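Long-range contact in (R)-2-hydroxyglutaryl-CoA dehydratase activating ATPase (Acidaminococcus fermentans, PDB 1HUX), which couples slow ATP hydrolysis to electron transfer, activating the dehydratase of the hydroxyglutarate pathway of glutamate fermentation through a [4Fe-4S] cluster bound between its two subunits: residues H192-A203 with N221-L232. Numbering follows the deposited sequence.
Sequences HRSVASRVIGLA and NYGVRGALEEGL
Ala196 and Ala227 meet methyl to methyl, CB to CB at 3.4 Å, where the helices 192-203 and 222-232 cross at -54° with their axes 8.1 Å apart. Such small residues let the backbones draw close, and the CB of Ala227 also lies against the CA of Arg193 and the carbonyl oxygen of His192. Larger apolar groups continue the packing toward the C-terminal ends. Leu228 sends its CD2 between Val199 and Ile200, 3.7 Å from the CG1 of Val199, the side chains of Leu228 and Val199 standing roughly perpendicular. The side chains of Ile200 and Leu232 lie alongside, running opposite ways, with the CD2 of Leu232 3.5 Å from the CG1 of Ile200; the CD1 of Ile200 ends over the backbone of Gly231, where a side chain would collide with it. Val199 and Leu232 also touch Ile101 of strand 99-104, joining the helix pair to the central sheet of this actin-fold domain.

The polar end is built around His192. With CG anti to its carbonyl carbon (chi1 -72°), the ring reaches the first turn of the other helix, and Gly223 leaves room for ND1, 3.5 Å from its CA. The OD1 of Asn221 lies 3.4 Å above one ring face, toward the rim, with the amide plane nearly perpendicular to the ring. That same oxygen caps the helix, accepting from Val224 N at 2.9 Å and weakly from Gly223 N. An alanine in place of His192 would probably open a gap beside Gly223 and Val224 and leave the capping amide freer to shift.

Close apolar packing thus dominates along most of the crossing, while at its polar end His192 packs against the amide whose OD1 caps the helix near the bound ADP.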
ATOM      1  N   HIS A 192     -15.026  -2.804   4.735  1.00 11.14           N
ATOM      2  CA  HIS A 192     -15.343  -4.157   4.317  1.00 11.14           C
ATOM      3  C   HIS A 192     -15.551  -4.225   2.828  1.00 11.14           C
ATOM      4  O   HIS A 192     -14.983  -5.088   2.170  1.00 11.14           O
ATOM      5  CB  HIS A 192     -16.582  -4.667   5.047  1.00 19.04           C
ATOM      6  CG  HIS A 192     -16.330  -4.967   6.493  1.00 19.04           C
ATOM      7  ND1 HIS A 192     -17.345  -5.170   7.406  1.00 19.04           N
ATOM      8  CD2 HIS A 192     -15.171  -5.093   7.184  1.00 19.04           C
ATOM      9  CE1 HIS A 192     -16.821  -5.406   8.594  1.00 19.04           C
ATOM     10  NE2 HIS A 192     -15.504  -5.364   8.487  1.00 19.04           N
ATOM     11  N   ARG A 193     -16.360  -3.330   2.280  1.00 12.40           N
ATOM     12  CA  ARG A 193     -16.560  -3.342   0.839  1.00 12.40           C
ATOM     13  C   ARG A 193     -15.225  -3.075   0.152  1.00 12.40           C
ATOM     14  O   ARG A 193     -14.947  -3.615  -0.917  1.00 12.40           O
ATOM     15  CB  ARG A 193     -17.562  -2.277   0.414  1.00 13.18           C
ATOM     16  CG  ARG A 193     -18.897  -2.419   1.060  1.00 13.18           C
ATOM     17  CD  ARG A 193     -19.853  -1.437   0.462  1.00 13.18           C
ATOM     18  NE  ARG A 193     -20.911  -1.098   1.405  1.00 13.18           N
ATOM     19  CZ  ARG A 193     -20.946   0.028   2.112  1.00 13.18           C
ATOM     20  NH1 ARG A 193     -19.970   0.937   1.977  1.00 13.18           N
ATOM     21  NH2 ARG A 193     -21.962   0.241   2.948  1.00 13.18           N
ATOM     22  N   SER A 194     -14.403  -2.237   0.775  1.00 10.23           N
ATOM     23  CA  SER A 194     -13.090  -1.905   0.228  1.00 10.23           C
ATOM     24  C   SER A 194     -12.245  -3.173   0.054  1.00 10.23           C
ATOM     25  O   SER A 194     -11.556  -3.347  -0.956  1.00 10.23           O
ATOM     26  CB  SER A 194     -12.377  -0.914   1.158  1.00 17.33           C
ATOM     27  OG  SER A 194     -11.120  -0.522   0.624  1.00 17.33           O
ATOM     28  N   VAL A 195     -12.310  -4.055   1.049  1.00 14.87           N
ATOM     29  CA  VAL A 195     -11.570  -5.314   1.019  1.00 14.87           C
ATOM     30  C   VAL A 195     -12.194  -6.218  -0.047  1.00 14.87           C
ATOM     31  O   VAL A 195     -11.490  -6.800  -0.887  1.00 14.87           O
ATOM     32  CB  VAL A 195     -11.626  -6.027   2.405  1.00 37.30           C
ATOM     33  CG1 VAL A 195     -10.913  -7.360   2.336  1.00 37.30           C
ATOM     34  CG2 VAL A 195     -10.975  -5.156   3.474  1.00 37.30           C
ATOM     35  N   ALA A 196     -13.524  -6.314  -0.013  1.00 13.22           N
ATOM     36  CA  ALA A 196     -14.255  -7.132  -0.976  1.00 13.22           C
ATOM     37  C   ALA A 196     -13.839  -6.725  -2.381  1.00 13.22           C
ATOM     38  O   ALA A 196     -13.558  -7.580  -3.225  1.00 13.22           O
ATOM     39  CB  ALA A 196     -15.773  -6.970  -0.795  1.00 10.23           C
ATOM     40  N   SER A 197     -13.767  -5.419  -2.622  1.00 17.78           N
ATOM     41  CA  SER A 197     -13.387  -4.918  -3.933  1.00 17.78           C
ATOM     42  C   SER A 197     -12.059  -5.480  -4.410  1.00 17.78           C
ATOM     43  O   SER A 197     -11.941  -5.866  -5.571  1.00 17.78           O
ATOM     44  CB  SER A 197     -13.328  -3.393  -3.935  1.00 44.33           C
ATOM     45  OG  SER A 197     -14.620  -2.847  -3.776  1.00 44.33           O
ATOM     46  N   ARG A 198     -11.061  -5.538  -3.533  1.00 14.17           N
ATOM     47  CA  ARG A 198      -9.751  -6.062  -3.944  1.00 14.17           C
ATOM     48  C   ARG A 198      -9.825  -7.560  -4.246  1.00 14.17           C
ATOM     49  O   ARG A 198      -9.244  -8.049  -5.230  1.00 14.17           O
ATOM     50  CB  ARG A 198      -8.694  -5.805  -2.859  1.00 61.99           C
ATOM     51  CG  ARG A 198      -8.259  -4.366  -2.751  1.00 61.99           C
ATOM     52  CD  ARG A 198      -7.824  -3.860  -4.103  1.00 61.99           C
ATOM     53  NE  ARG A 198      -8.311  -2.509  -4.352  1.00 61.99           N
ATOM     54  CZ  ARG A 198      -9.565  -2.107  -4.151  1.00 61.99           C
ATOM     55  NH1 ARG A 198     -10.474  -2.949  -3.686  1.00 61.99           N
ATOM     56  NH2 ARG A 198      -9.922  -0.858  -4.429  1.00 61.99           N
ATOM     57  N   VAL A 199     -10.531  -8.287  -3.384  1.00 17.08           N
ATOM     58  CA  VAL A 199     -10.672  -9.721  -3.565  1.00 17.08           C
ATOM     59  C   VAL A 199     -11.341  -9.932  -4.910  1.00 17.08           C
ATOM     60  O   VAL A 199     -10.839 -10.681  -5.753  1.00 17.08           O
ATOM     61  CB  VAL A 199     -11.519 -10.345  -2.438  1.00 25.18           C
ATOM     62  CG1 VAL A 199     -11.864 -11.770  -2.767  1.00 25.18           C
ATOM     63  CG2 VAL A 199     -10.743 -10.308  -1.158  1.00 25.18           C
ATOM     64  N   ILE A 200     -12.466  -9.253  -5.114  1.00 18.65           N
ATOM     65  CA  ILE A 200     -13.181  -9.358  -6.376  1.00 18.65           C
ATOM     66  C   ILE A 200     -12.230  -9.066  -7.544  1.00 18.65           C
ATOM     67  O   ILE A 200     -12.334  -9.681  -8.602  1.00 18.65           O
ATOM     68  CB  ILE A 200     -14.388  -8.397  -6.411  1.00 10.52           C
ATOM     69  CG1 ILE A 200     -15.411  -8.830  -5.351  1.00 10.52           C
ATOM     70  CG2 ILE A 200     -15.031  -8.414  -7.784  1.00 10.52           C
ATOM     71  CD1 ILE A 200     -16.755  -8.131  -5.426  1.00 10.52           C
ATOM     72  N   GLY A 201     -11.294  -8.147  -7.338  1.00 20.58           N
ATOM     73  CA  GLY A 201     -10.324  -7.829  -8.369  1.00 20.58           C
ATOM     74  C   GLY A 201      -9.530  -9.060  -8.777  1.00 20.58           C
ATOM     75  O   GLY A 201      -9.472  -9.394  -9.959  1.00 20.58           O
ATOM     76  N   LEU A 202      -8.914  -9.741  -7.812  1.00 20.91           N
ATOM     77  CA  LEU A 202      -8.153 -10.961  -8.110  1.00 20.91           C
ATOM     78  C   LEU A 202      -9.120 -12.002  -8.660  1.00 20.91           C
ATOM     79  O   LEU A 202      -8.847 -12.670  -9.667  1.00 20.91           O
ATOM     80  CB  LEU A 202      -7.514 -11.539  -6.839  1.00 10.71           C
ATOM     81  CG  LEU A 202      -6.172 -11.043  -6.285  1.00 10.71           C
ATOM     82  CD1 LEU A 202      -5.065 -11.452  -7.224  1.00 10.71           C
ATOM     83  CD2 LEU A 202      -6.200  -9.528  -6.105  1.00 10.71           C
ATOM     84  N   ALA A 203     -10.252 -12.129  -7.972  1.00 32.83           N
ATOM     85  CA  ALA A 203     -11.294 -13.089  -8.313  1.00 32.83           C
ATOM     86  C   ALA A 203     -11.621 -13.181  -9.790  1.00 32.83           C
ATOM     87  O   ALA A 203     -11.740 -14.272 -10.341  1.00 32.83           O
ATOM     88  CB  ALA A 203     -12.554 -12.773  -7.529  1.00 12.07           C
ATOM     89  N   ASN A 221     -15.085 -12.920   9.542  1.00 14.57           N
ATOM     90  CA  ASN A 221     -15.666 -11.593   9.352  1.00 14.57           C
ATOM     91  C   ASN A 221     -16.812 -11.653   8.342  1.00 14.57           C
ATOM     92  O   ASN A 221     -16.596 -11.489   7.147  1.00 14.57           O
ATOM     93  CB  ASN A 221     -14.587 -10.626   8.860  1.00 18.94           C
ATOM     94  CG  ASN A 221     -15.028  -9.167   8.936  1.00 18.94           C
ATOM     95  OD1 ASN A 221     -16.183  -8.836   8.657  1.00 18.94           O
ATOM     96  ND2 ASN A 221     -14.099  -8.284   9.298  1.00 18.94           N
ATOM     97  N   TYR A 222     -18.029 -11.895   8.819  1.00 23.68           N
ATOM     98  CA  TYR A 222     -19.171 -11.974   7.924  1.00 23.68           C
ATOM     99  C   TYR A 222     -19.476 -10.615   7.309  1.00 23.68           C
ATOM    100  O   TYR A 222     -20.286 -10.501   6.390  1.00 23.68           O
ATOM    101  CB  TYR A 222     -20.395 -12.526   8.658  1.00 33.40           C
ATOM    102  CG  TYR A 222     -20.801 -11.762   9.889  1.00 33.40           C
ATOM    103  CD1 TYR A 222     -21.460 -10.540   9.790  1.00 33.40           C
ATOM    104  CD2 TYR A 222     -20.525 -12.260  11.166  1.00 33.40           C
ATOM    105  CE1 TYR A 222     -21.837  -9.824  10.934  1.00 33.40           C
ATOM    106  CE2 TYR A 222     -20.899 -11.551  12.321  1.00 33.40           C
ATOM    107  CZ  TYR A 222     -21.555 -10.331  12.191  1.00 33.40           C
ATOM    108  OH  TYR A 222     -21.924  -9.598  13.300  1.00 33.40           O
ATOM    109  N   GLY A 223     -18.837  -9.575   7.827  1.00 20.85           N
ATOM    110  CA  GLY A 223     -19.040  -8.263   7.258  1.00 20.85           C
ATOM    111  C   GLY A 223     -18.385  -8.358   5.899  1.00 20.85           C
ATOM    112  O   GLY A 223     -18.997  -8.094   4.871  1.00 20.85           O
ATOM    113  N   VAL A 224     -17.129  -8.772   5.907  1.00 12.61           N
ATOM    114  CA  VAL A 224     -16.364  -8.930   4.691  1.00 12.61           C
ATOM    115  C   VAL A 224     -17.029  -9.915   3.730  1.00 12.61           C
ATOM    116  O   VAL A 224     -17.279  -9.600   2.569  1.00 12.61           O
ATOM    117  CB  VAL A 224     -14.957  -9.449   4.996  1.00 10.23           C
ATOM    118  CG1 VAL A 224     -14.227  -9.757   3.697  1.00 10.23           C
ATOM    119  CG2 VAL A 224     -14.195  -8.422   5.841  1.00 10.23           C
ATOM    120  N   ARG A 225     -17.330 -11.111   4.212  1.00 19.02           N
ATOM    121  CA  ARG A 225     -17.932 -12.125   3.347  1.00 19.02           C
ATOM    122  C   ARG A 225     -19.219 -11.628   2.682  1.00 19.02           C
ATOM    123  O   ARG A 225     -19.458 -11.892   1.499  1.00 19.02           O
ATOM    124  CB  ARG A 225     -18.196 -13.410   4.153  1.00 34.57           C
ATOM    125  CG  ARG A 225     -18.461 -14.662   3.322  1.00 34.57           C
ATOM    126  CD  ARG A 225     -19.862 -15.155   3.575  1.00 34.57           C
ATOM    127  NE  ARG A 225     -20.088 -15.349   5.001  1.00 34.57           N
ATOM    128  CZ  ARG A 225     -21.287 -15.412   5.570  1.00 34.57           C
ATOM    129  NH1 ARG A 225     -22.389 -15.300   4.834  1.00 34.57           N
ATOM    130  NH2 ARG A 225     -21.385 -15.571   6.880  1.00 34.57           N
ATOM    131  N   GLY A 226     -20.031 -10.898   3.439  1.00 21.92           N
ATOM    132  CA  GLY A 226     -21.274 -10.384   2.893  1.00 21.92           C
ATOM    133  C   GLY A 226     -20.997  -9.360   1.813  1.00 21.92           C
ATOM    134  O   GLY A 226     -21.742  -9.252   0.838  1.00 21.92           O
ATOM    135  N   ALA A 227     -19.914  -8.605   1.993  1.00 16.55           N
ATOM    136  CA  ALA A 227     -19.522  -7.589   1.029  1.00 16.55           C
ATOM    137  C   ALA A 227     -19.165  -8.310  -0.252  1.00 16.55           C
ATOM    138  O   ALA A 227     -19.384  -7.783  -1.344  1.00 16.55           O
ATOM    139  CB  ALA A 227     -18.305  -6.794   1.541  1.00 10.23           C
ATOM    140  N   LEU A 228     -18.610  -9.514  -0.101  1.00 15.23           N
ATOM    141  CA  LEU A 228     -18.214 -10.350  -1.228  1.00 15.23           C
ATOM    142  C   LEU A 228     -19.430 -10.919  -1.969  1.00 15.23           C
ATOM    143  O   LEU A 228     -19.453 -10.995  -3.203  1.00 15.23           O
ATOM    144  CB  LEU A 228     -17.319 -11.484  -0.736  1.00 18.84           C
ATOM    145  CG  LEU A 228     -15.838 -11.115  -0.662  1.00 18.84           C
ATOM    146  CD1 LEU A 228     -15.067 -12.300  -0.128  1.00 18.84           C
ATOM    147  CD2 LEU A 228     -15.314 -10.730  -2.052  1.00 18.84           C
ATOM    148  N   GLU A 229     -20.447 -11.319  -1.217  1.00 20.58           N
ATOM    149  CA  GLU A 229     -21.637 -11.864  -1.840  1.00 20.58           C
ATOM    150  C   GLU A 229     -22.298 -10.776  -2.687  1.00 20.58           C
ATOM    151  O   GLU A 229     -22.812 -11.057  -3.776  1.00 20.58           O
ATOM    152  CB  GLU A 229     -22.594 -12.397  -0.768  1.00 66.62           C
ATOM    153  CG  GLU A 229     -22.083 -13.679  -0.110  1.00 66.62           C
ATOM    154  CD  GLU A 229     -22.987 -14.220   0.993  1.00 66.62           C
ATOM    155  OE1 GLU A 229     -23.075 -13.572   2.060  1.00 66.62           O
ATOM    156  OE2 GLU A 229     -23.603 -15.296   0.794  1.00 66.62           O
ATOM    157  N   GLU A 230     -22.272  -9.539  -2.189  1.00 35.96           N
ATOM    158  CA  GLU A 230     -22.860  -8.407  -2.896  1.00 35.96           C
ATOM    159  C   GLU A 230     -22.103  -8.154  -4.187  1.00 35.96           C
ATOM    160  O   GLU A 230     -22.699  -8.028  -5.256  1.00 35.96           O
ATOM    161  CB  GLU A 230     -22.802  -7.152  -2.037  1.00 65.70           C
ATOM    162  CG  GLU A 230     -23.783  -7.124  -0.888  1.00 65.70           C
ATOM    163  CD  GLU A 230     -23.663  -5.847  -0.067  1.00 65.70           C
ATOM    164  OE1 GLU A 230     -23.680  -4.747  -0.666  1.00 65.70           O
ATOM    165  OE2 GLU A 230     -23.555  -5.940   1.176  1.00 65.70           O
ATOM    166  N   GLY A 231     -20.782  -8.090  -4.084  1.00 42.10           N
ATOM    167  CA  GLY A 231     -19.961  -7.852  -5.256  1.00 42.10           C
ATOM    168  C   GLY A 231     -20.116  -8.908  -6.331  1.00 42.10           C
ATOM    169  O   GLY A 231     -20.514  -8.595  -7.444  1.00 42.10           O
ATOM    170  N   LEU A 232     -19.810 -10.159  -5.996  1.00 34.54           N
ATOM    171  CA  LEU A 232     -19.899 -11.258  -6.950  1.00 34.54           C
ATOM    172  C   LEU A 232     -21.333 -11.719  -7.207  1.00 34.54           C
ATOM    173  O   LEU A 232     -21.600 -12.462  -8.157  1.00 34.54           O
ATOM    174  CB  LEU A 232     -19.071 -12.443  -6.454  1.00 15.59           C
ATOM    175  CG  LEU A 232     -17.628 -12.170  -6.038  1.00 15.59           C
ATOM    176  CD1 LEU A 232     -16.996 -13.511  -5.664  1.00 15.59           C
ATOM    177  CD2 LEU A 232     -16.837 -11.491  -7.149  1.00 15.59           C
TER